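PDB 6PWK: GGDEF and EAL domain-containing protein, which binds cyclic di-GMP and probably acts as a signalling receptor that controls large cell-surface adhesins and so cell adhesion and biofilm formation. Local coordinates for residues V191-A194 against I195-W199; N103-E106 against T107-K110; M70-E73 against L74-L78. One frame throughout, in Å; residues are numbered along the deposited sequence.

Contact 1 (V191-A194 against I195-W199); sequences VEEA and IHNDW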
loop_
_atom_site.group_PDB
_atom_site.type_symbol
_atom_site.label_atom_id
_atom_site.label_comp_id
_atom_site.label_asym_id
_atom_site.label_seq_id
_atom_site.Cartn_x
_atom_site.Cartn_y
_atom_site.Cartn_z
ATOM N N VAL A 191 3.057 14.275 -19.108
ATOM C CA VAL A 191 1.600 14.180 -19.047
ATOM C C VAL A 191 1.017 15.376 -18.305
ATOM O O VAL A 191 0.017 15.965 -18.736
ATOM C CB VAL A 191 1.175 12.850 -18.399
ATOM C CG1 VAL A 191 -0.339 12.772 -18.286
ATOM C CG2 VAL A 191 1.709 11.679 -19.202
ATOM N N GLU A 192 1.627 15.753 -17.177
ATOM C CA GLU A 192 1.200 16.959 -16.473
ATOM C C GLU A 192 1.312 18.183 -17.371
ATOM O O GLU A 192 0.446 19.065 -17.347
ATOM C CB GLU A 192 2.033 17.157 -15.206
ATOM C CG GLU A 192 1.845 16.088 -14.144
ATOM C CD GLU A 192 2.806 16.256 -12.983
ATOM O OE1 GLU A 192 2.497 15.767 -11.877
ATOM O OE2 GLU A 192 3.870 16.882 -13.179
ATOM N N GLU A 193 2.380 18.254 -18.167
ATOM C CA GLU A 193 2.520 19.342 -19.128
ATOM C C GLU A 193 1.410 19.293 -20.171
ATOM O O GLU A 193 0.825 20.325 -20.519
ATOM C CB GLU A 193 3.896 19.270 -19.788
ATOM C CG GLU A 193 4.286 20.491 -20.594
ATOM C CD GLU A 193 5.657 20.350 -21.224
ATOM O OE1 GLU A 193 6.140 21.330 -21.829
ATOM O OE2 GLU A 193 6.253 19.258 -21.112
ATOM N N ALA A 194 1.094 18.093 -20.668
ATOM C CA ALA A 194 0.034 17.952 -21.660
ATOM C C ALA A 194 -1.327 18.285 -21.067
ATOM O O ALA A 194 -2.182 18.868 -21.747
ATOM C CB ALA A 194 0.035 16.535 -22.228
ATOM N N ILE A 195 -1.553 17.915 -19.806
ATOM C CA ILE A 195 -2.806 18.266 -19.147
ATOM C C ILE A 195 -2.903 19.776 -18.963
ATOM O O ILE A 195 -3.962 20.374 -19.182
ATOM C CB ILE A 195 -2.924 17.520 -17.804
ATOM C CG1 ILE A 195 -3.106 16.020 -18.043
ATOM C CG2 ILE A 195 -4.066 18.082 -16.972
ATOM C CD1 ILE A 195 -3.162 15.203 -16.770
ATOM N N HIS A 196 -1.794 20.416 -18.585
ATOM C CA HIS A 196 -1.826 21.841 -18.278
ATOM C C HIS A 196 -2.049 22.681 -19.530
ATOM O O HIS A 196 -2.755 23.696 -19.483
ATOM C CB HIS A 196 -0.528 22.249 -17.581
ATOM C CG HIS A 196 -0.576 23.610 -16.958
ATOM N ND1 HIS A 196 0.149 24.677 -17.442
ATOM C CD2 HIS A 196 -1.261 24.075 -15.888
ATOM C CE1 HIS A 196 -0.087 25.742 -16.697
ATOM N NE2 HIS A 196 -0.941 25.403 -15.748
ATOM N N ASN A 197 -1.463 22.278 -20.656
ATOM C CA ASN A 197 -1.538 23.041 -21.892
ATOM C C ASN A 197 -2.634 22.555 -22.832
ATOM O O ASN A 197 -2.755 23.084 -23.944
ATOM C CB ASN A 197 -0.188 23.004 -22.617
ATOM C CG ASN A 197 0.943 23.547 -21.765
ATOM O OD1 ASN A 197 1.304 24.721 -21.865
ATOM N ND2 ASN A 197 1.513 22.693 -20.923
ATOM N N ASP A 198 -3.430 21.569 -22.418
ATOM C CA ASP A 198 -4.528 21.039 -23.228
ATOM C C ASP A 198 -4.031 20.569 -24.595
ATOM O O ASP A 198 -4.592 20.906 -25.640
ATOM C CB ASP A 198 -5.649 22.071 -23.367
ATOM C CG ASP A 198 -6.383 22.317 -22.062
ATOM O OD1 ASP A 198 -7.102 21.406 -21.601
ATOM O OD2 ASP A 198 -6.227 23.416 -21.491
ATOM N N TRP A 199 -2.962 19.777 -24.576
ATOM C CA TRP A 199 -2.419 19.163 -25.779
ATOM C C TRP A 199 -3.129 17.870 -26.151
ATOM O O TRP A 199 -2.675 17.175 -27.066
ATOM C CB TRP A 199 -0.924 18.882 -25.599
ATOM C CG TRP A 199 -0.073 20.109 -25.549
ATOM C CD1 TRP A 199 -0.396 21.353 -26.011
ATOM C CD2 TRP A 199 1.244 20.215 -24.998
ATOM N NE1 TRP A 199 0.643 22.224 -25.786
ATOM C CE2 TRP A 199 1.661 21.550 -25.164
ATOM C CE3 TRP A 199 2.111 19.309 -24.380
ATOM C CZ2 TRP A 199 2.906 22.002 -24.735
ATOM C CZ3 TRP A 199 3.346 19.759 -23.954
ATOM C CH2 TRP A 199 3.734 21.092 -24.134
#
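Ile-195 turns its side chain back along helix 184-197 to Val-191, at the start of the final turns that close in a Schellman motif before strand 200-209 of the EAL domain. With CG1 of Ile-195 held beside its own backbone N (chi1 -68°), CD1 reaches CG1 of Val-191 at 4.0 Å, while the backbone N of Ile-195 bonds to Val-191 O. The pair packs against neighbouring helices: Val-191 also touches Phe-235 and Leu-239 of helix 232-241, and Ile-195 touches Ile-247 and Tyr-251 of helix 245-261. His-196 continues the helical ladder, its N donating to Glu-192 O, and its ring swings away from the preceding turn. Asn-197 turns two N-H donors to Glu-193 O, the second of them doubtful. Its backbone N lies 3.0 Å from Glu-193 O, and its amide ND2 folds back to the same oxygen at a modelled 2.5 Å. Asp-198 then takes a positive phi (56°), which breaks the helix and turns the chain over; its N makes a weak bond back to Ile-195 O, and its OD1 bonds to Tyr-251 OH. The reversal brings Trp-199 N to Ala-194 O at 3.1 Å, in the carbonyl plane, the long backward bond of the motif. The hydrophobic contact that often accompanies such a bond is present too, with the indole CE3 4.1 Å from Ala-194 CB. Asn-197 CB and Glu-193 O lie over one face of this indole, both offset toward its rim. The extended Glu-193 side chain runs past the six-membered ring, its carboxylate plane tilted 48° from the indole, and its OE2 forms a salt bridge with Lys-225. On the way there, Glu-193 CG comes 3.6 Å from Trp-199 CZ3.

Contact 2 (N103-E106 against T107-K110); sequences NMDE and TELK
Two acidic side chains, Asp-105 and Glu-108, share one cap where helix 106-118 begins, with Asp-105 OD1 modelled 2.8 Å from Glu-108 OE1. The carboxylates are turned 84° apart, and the two side chains cross at about a right angle. Each also reaches for the other residue's backbone. Asp-105 N donates to Glu-108 OE1 at 2.9 Å and meets it nearly along the C-O axis, whereas Glu-108 N reaches Asp-105 OD1 only weakly, at 3.4 Å. This reciprocal pairing is a capping box, with Asp-105 as N-cap, and it marks the passage from strand 96-102 into a helix of the GGDEF domain. The cap depends on Asp-105 placing its CG between its own N and carbonyl carbon (chi1 70°), which turns OD1 toward the first helical turn. On the chain ahead of the cap, Met-104 sends its side chain along the same turn. Its bent chain brings CE to 3.6 Å from Glu-108 CB, and its CB sits 3.7 Å from Leu-109 CD2, giving the capping box an apolar flank that Ile-84 extends against Met-104. Leu-109 N bonds to Asp-105 O at 3.1 Å, and Lys-110 N follows with a bond to Glu-106 O, the first rungs of the helix. Lys-110 also lays CG at 3.2 Å from Glu-106 O, and its ammonium end makes a cation-pi contact with Phe-172.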
loop_
_atom_site.group_PDB
_atom_site.type_symbol
_atom_site.label_atom_id
_atom_site.label_comp_id
_atom_site.label_asym_id
_atom_site.label_seq_id
_atom_site.Cartn_x
_atom_site.Cartn_y
_atom_site.Cartn_z
ATOM N N ASN A 103 28.355 -9.105 -26.127
ATOM C CA ASN A 103 28.810 -9.698 -27.387
ATOM C C ASN A 103 27.691 -10.473 -28.078
ATOM O O ASN A 103 27.903 -11.565 -28.608
ATOM C CB ASN A 103 30.035 -10.588 -27.167
ATOM C CG ASN A 103 31.070 -9.943 -26.267
ATOM O OD1 ASN A 103 31.522 -10.543 -25.293
ATOM N ND2 ASN A 103 31.442 -8.709 -26.585
ATOM N N MET A 104 26.487 -9.905 -28.073
ATOM C CA MET A 104 25.340 -10.496 -28.751
ATOM C C MET A 104 24.604 -9.415 -29.528
ATOM O O MET A 104 24.286 -8.358 -28.973
ATOM C CB MET A 104 24.385 -11.172 -27.762
ATOM C CG MET A 104 25.025 -12.252 -26.905
ATOM S SD MET A 104 23.878 -13.574 -26.470
ATOM C CE MET A 104 24.359 -14.834 -27.651
ATOM N N ASP A 105 24.332 -9.679 -30.803
ATOM C CA ASP A 105 23.572 -8.748 -31.622
ATOM C C ASP A 105 22.080 -9.028 -31.444
ATOM O O ASP A 105 21.675 -9.815 -30.585
ATOM C CB ASP A 105 24.022 -8.829 -33.081
ATOM C CG ASP A 105 23.625 -10.129 -33.749
ATOM O OD1 ASP A 105 23.473 -11.147 -33.045
ATOM O OD2 ASP A 105 23.466 -10.132 -34.989
ATOM N N GLU A 106 21.247 -8.393 -32.271
ATOM C CA GLU A 106 19.804 -8.410 -32.037
ATOM C C GLU A 106 19.225 -9.816 -32.163
ATOM O O GLU A 106 18.405 -10.230 -31.334
ATOM C CB GLU A 106 19.103 -7.441 -32.996
ATOM C CG GLU A 106 19.326 -7.702 -34.486
ATOM C CD GLU A 106 20.724 -7.342 -34.953
ATOM O OE1 GLU A 106 21.079 -7.689 -36.100
ATOM O OE2 GLU A 106 21.470 -6.719 -34.170
ATOM N N THR A 107 19.642 -10.569 -33.183
ATOM C CA THR A 107 19.086 -11.904 -33.385
ATOM C C THR A 107 19.503 -12.853 -32.268
ATOM O O THR A 107 18.719 -13.714 -31.851
ATOM C CB THR A 107 19.519 -12.455 -34.745
ATOM O OG1 THR A 107 19.185 -11.512 -35.772
ATOM C CG2 THR A 107 18.815 -13.773 -35.036
ATOM N N GLU A 108 20.733 -12.709 -31.768
ATOM C CA GLU A 108 21.196 -13.574 -30.691
ATOM C C GLU A 108 20.447 -13.295 -29.393
ATOM O O GLU A 108 20.189 -14.215 -28.608
ATOM C CB GLU A 108 22.703 -13.402 -30.500
ATOM C CG GLU A 108 23.537 -14.040 -31.604
ATOM C CD GLU A 108 24.966 -13.533 -31.634
ATOM O OE1 GLU A 108 25.197 -12.375 -31.235
ATOM O OE2 GLU A 108 25.860 -14.293 -32.058
ATOM N N LEU A 109 20.088 -12.032 -29.151
ATOM C CA LEU A 109 19.316 -11.702 -27.957
ATOM C C LEU A 109 17.918 -12.297 -28.021
ATOM O O LEU A 109 17.356 -12.693 -26.993
ATOM C CB LEU A 109 19.234 -10.188 -27.789
ATOM C CG LEU A 109 20.556 -9.445 -27.656
ATOM C CD1 LEU A 109 20.300 -7.958 -27.738
ATOM C CD2 LEU A 109 21.239 -9.810 -26.350
ATOM N N LYS A 110 17.335 -12.358 -29.221
ATOM C CA LYS A 110 15.979 -12.877 -29.358
ATOM C C LYS A 110 15.911 -14.355 -28.993
ATOM O O LYS A 110 14.954 -14.794 -28.344
ATOM C CB LYS A 110 15.472 -12.647 -30.782
ATOM C CG LYS A 110 15.312 -11.178 -31.164
ATOM C CD LYS A 110 14.518 -11.039 -32.459
ATOM C CE LYS A 110 14.039 -9.611 -32.687
ATOM N NZ LYS A 110 15.088 -8.742 -33.288
#

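Contact 3 (M70-E73 against L74-L78); sequences MVRE and LADRL
The guanidinium of Arg-77 receives the Glu-73 carboxylate at its edge: OE2 lies close to the guanidinium plane, 3.5 Å from Arg-77 NE and 3.6 Å from its NH2, while the two flat groups are turned 74° to each other. The NE-OE2 hydrogen bond is weak by length and forms part of a salt bridge. At the other guanidinium, that of Arg-72, Asp-76 OD1 stands obliquely, with 49° between the guanidinium and carboxylate planes. These charges stay beyond salt-bridge range, Arg-72 NE being 4.3 Å from Asp-76 OD1. The carboxylate rests instead on the aliphatic part of the arginine, with OD2 of Asp-76 3.1 Å from Arg-72 CD. Each polar end is held by another partner: Arg-72 NE bonds to Val-22 O, and Asp-76 OD1 makes a salt bridge with Lys-79.

Both pairs are four residues apart on helix 53-80 of the GGDEF domain, about one turn of an alpha helix, and they lie over the regular backbone ladder. Leu-74 N donates to Met-70 O and Ala-75 N to Val-71 O, each at 2.8 Å, and the next rungs run from Asp-76 to Arg-72 and from Arg-77 to Glu-73. Glu-73 and Arg-77 lie side by side, pointing the same way. Glu-73 CG departs opposite the backbone N (chi1 178°) and its chain bends at chi2, which carries the carboxylate along the helix surface to the arginine; Arg-77 CG itself sits 3.0 Å from Glu-73 O. Elsewhere around this turn, Val-71 touches Val-22 and Ile-55, and Leu-74 touches Ile-123.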
loop_
_atom_site.group_PDB
_atom_site.type_symbol
_atom_site.label_atom_id
_atom_site.label_comp_id
_atom_site.label_asym_id
_atom_site.label_seq_id
_atom_site.Cartn_x
_atom_site.Cartn_y
_atom_site.Cartn_z
ATOM N N MET A 70 9.287 -19.403 -4.590
ATOM C CA MET A 70 9.068 -19.209 -6.020
ATOM C C MET A 70 10.141 -18.310 -6.624
ATOM O O MET A 70 10.557 -18.514 -7.771
ATOM C CB MET A 70 7.678 -18.624 -6.267
ATOM C CG MET A 70 7.308 -18.527 -7.734
ATOM S SD MET A 70 7.416 -20.124 -8.561
ATOM C CE MET A 70 5.694 -20.419 -8.937
ATOM N N VAL A 71 10.596 -17.307 -5.868
ATOM C CA VAL A 71 11.705 -16.473 -6.324
ATOM C C VAL A 71 12.950 -17.325 -6.529
ATOM O O VAL A 71 13.646 -17.209 -7.545
ATOM C CB VAL A 71 11.963 -15.328 -5.329
ATOM C CG1 VAL A 71 13.295 -14.658 -5.623
ATOM C CG2 VAL A 71 10.836 -14.312 -5.385
ATOM N N ARG A 72 13.247 -18.198 -5.563
ATOM C CA ARG A 72 14.384 -19.102 -5.701
ATOM C C ARG A 72 14.194 -20.052 -6.877
ATOM O O ARG A 72 15.135 -20.301 -7.640
ATOM C CB ARG A 72 14.586 -19.890 -4.407
ATOM C CG ARG A 72 15.539 -21.067 -4.535
ATOM C CD ARG A 72 16.959 -20.614 -4.820
ATOM N NE ARG A 72 17.512 -19.832 -3.720
ATOM C CZ ARG A 72 18.043 -20.363 -2.625
ATOM N NH1 ARG A 72 18.087 -21.681 -2.480
ATOM N NH2 ARG A 72 18.526 -19.577 -1.673
ATOM N N GLU A 73 12.984 -20.595 -7.035
ATOM C CA GLU A 73 12.716 -21.508 -8.142
ATOM C C GLU A 73 12.941 -20.819 -9.482
ATOM O O GLU A 73 13.699 -21.311 -10.324
ATOM C CB GLU A 73 11.291 -22.053 -8.041
ATOM C CG GLU A 73 10.883 -22.982 -9.182
ATOM C CD GLU A 73 11.390 -24.406 -9.013
ATOM O OE1 GLU A 73 12.508 -24.594 -8.488
ATOM O OE2 GLU A 73 10.662 -25.342 -9.405
ATOM N N LEU A 74 12.297 -19.667 -9.692
ATOM C CA LEU A 74 12.512 -18.919 -10.927
ATOM C C LEU A 74 13.983 -18.564 -11.103
ATOM O O LEU A 74 14.516 -18.637 -12.215
ATOM C CB LEU A 74 11.646 -17.659 -10.936
ATOM C CG LEU A 74 11.867 -16.667 -12.082
ATOM C CD1 LEU A 74 11.764 -17.353 -13.436
ATOM C CD2 LEU A 74 10.871 -15.523 -11.990
ATOM N N ALA A 75 14.659 -18.195 -10.013
ATOM C CA ALA A 75 16.084 -17.891 -10.095
ATOM C C ALA A 75 16.888 -19.132 -10.461
ATOM O O ALA A 75 17.735 -19.093 -11.361
ATOM C CB ALA A 75 16.573 -17.302 -8.774
ATOM N N ASP A 76 16.632 -20.249 -9.772
ATOM C CA ASP A 76 17.333 -21.491 -10.086
ATOM C C ASP A 76 17.059 -21.931 -11.518
ATOM O O ASP A 76 17.976 -22.335 -12.241
ATOM C CB ASP A 76 16.928 -22.596 -9.107
ATOM C CG ASP A 76 17.492 -22.383 -7.718
ATOM O OD1 ASP A 76 18.452 -21.599 -7.576
ATOM O OD2 ASP A 76 16.979 -23.008 -6.765
ATOM N N ARG A 77 15.795 -21.871 -11.943
ATOM C CA ARG A 77 15.463 -22.271 -13.305
ATOM C C ARG A 77 16.087 -21.326 -14.325
ATOM O O ARG A 77 16.529 -21.758 -15.396
ATOM C CB ARG A 77 13.945 -22.323 -13.479
ATOM C CG ARG A 77 13.250 -23.320 -12.567
ATOM C CD ARG A 77 13.533 -24.751 -12.976
ATOM N NE ARG A 77 12.755 -25.699 -12.183
ATOM C CZ ARG A 77 12.789 -27.015 -12.352
ATOM N NH1 ARG A 77 13.566 -27.545 -13.288
ATOM N NH2 ARG A 77 12.048 -27.803 -11.585
ATOM N N LEU A 78 16.139 -20.031 -14.005
ATOM C CA LEU A 78 16.667 -19.061 -14.960
ATOM C C LEU A 78 18.178 -19.184 -15.099
ATOM O O LEU A 78 18.709 -19.111 -16.212
ATOM C CB LEU A 78 16.280 -17.643 -14.532
ATOM C CG LEU A 78 16.575 -16.500 -15.504
ATOM C CD1 LEU A 78 15.868 -16.730 -16.830
ATOM C CD2 LEU A 78 16.161 -15.168 -14.897
#

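Overall arrangement
All three contacts are local, but they sample different places on a helix. Contact 3 lies within the last turns of helix 53-80, where the backbone ladder is still regular, contact 2 at the N-terminal start of another helix, and contact 1 at the C-terminal end of a third. Contacts 2 and 3 share the GGDEF domain, with centres about 24 Å apart. Contact 1 belongs to the EAL domain, its centre about 39 Å from that of contact 2. Contacts 1 and 3 are partly buried, whereas contact 2 lies at the surface. The chemistry follows the place along each helix: carboxylates cap backbone N-H groups in contact 2, carbonyls are capped in contact 1, and one weak i/i+4 salt bridge lies along the helix in contact 3.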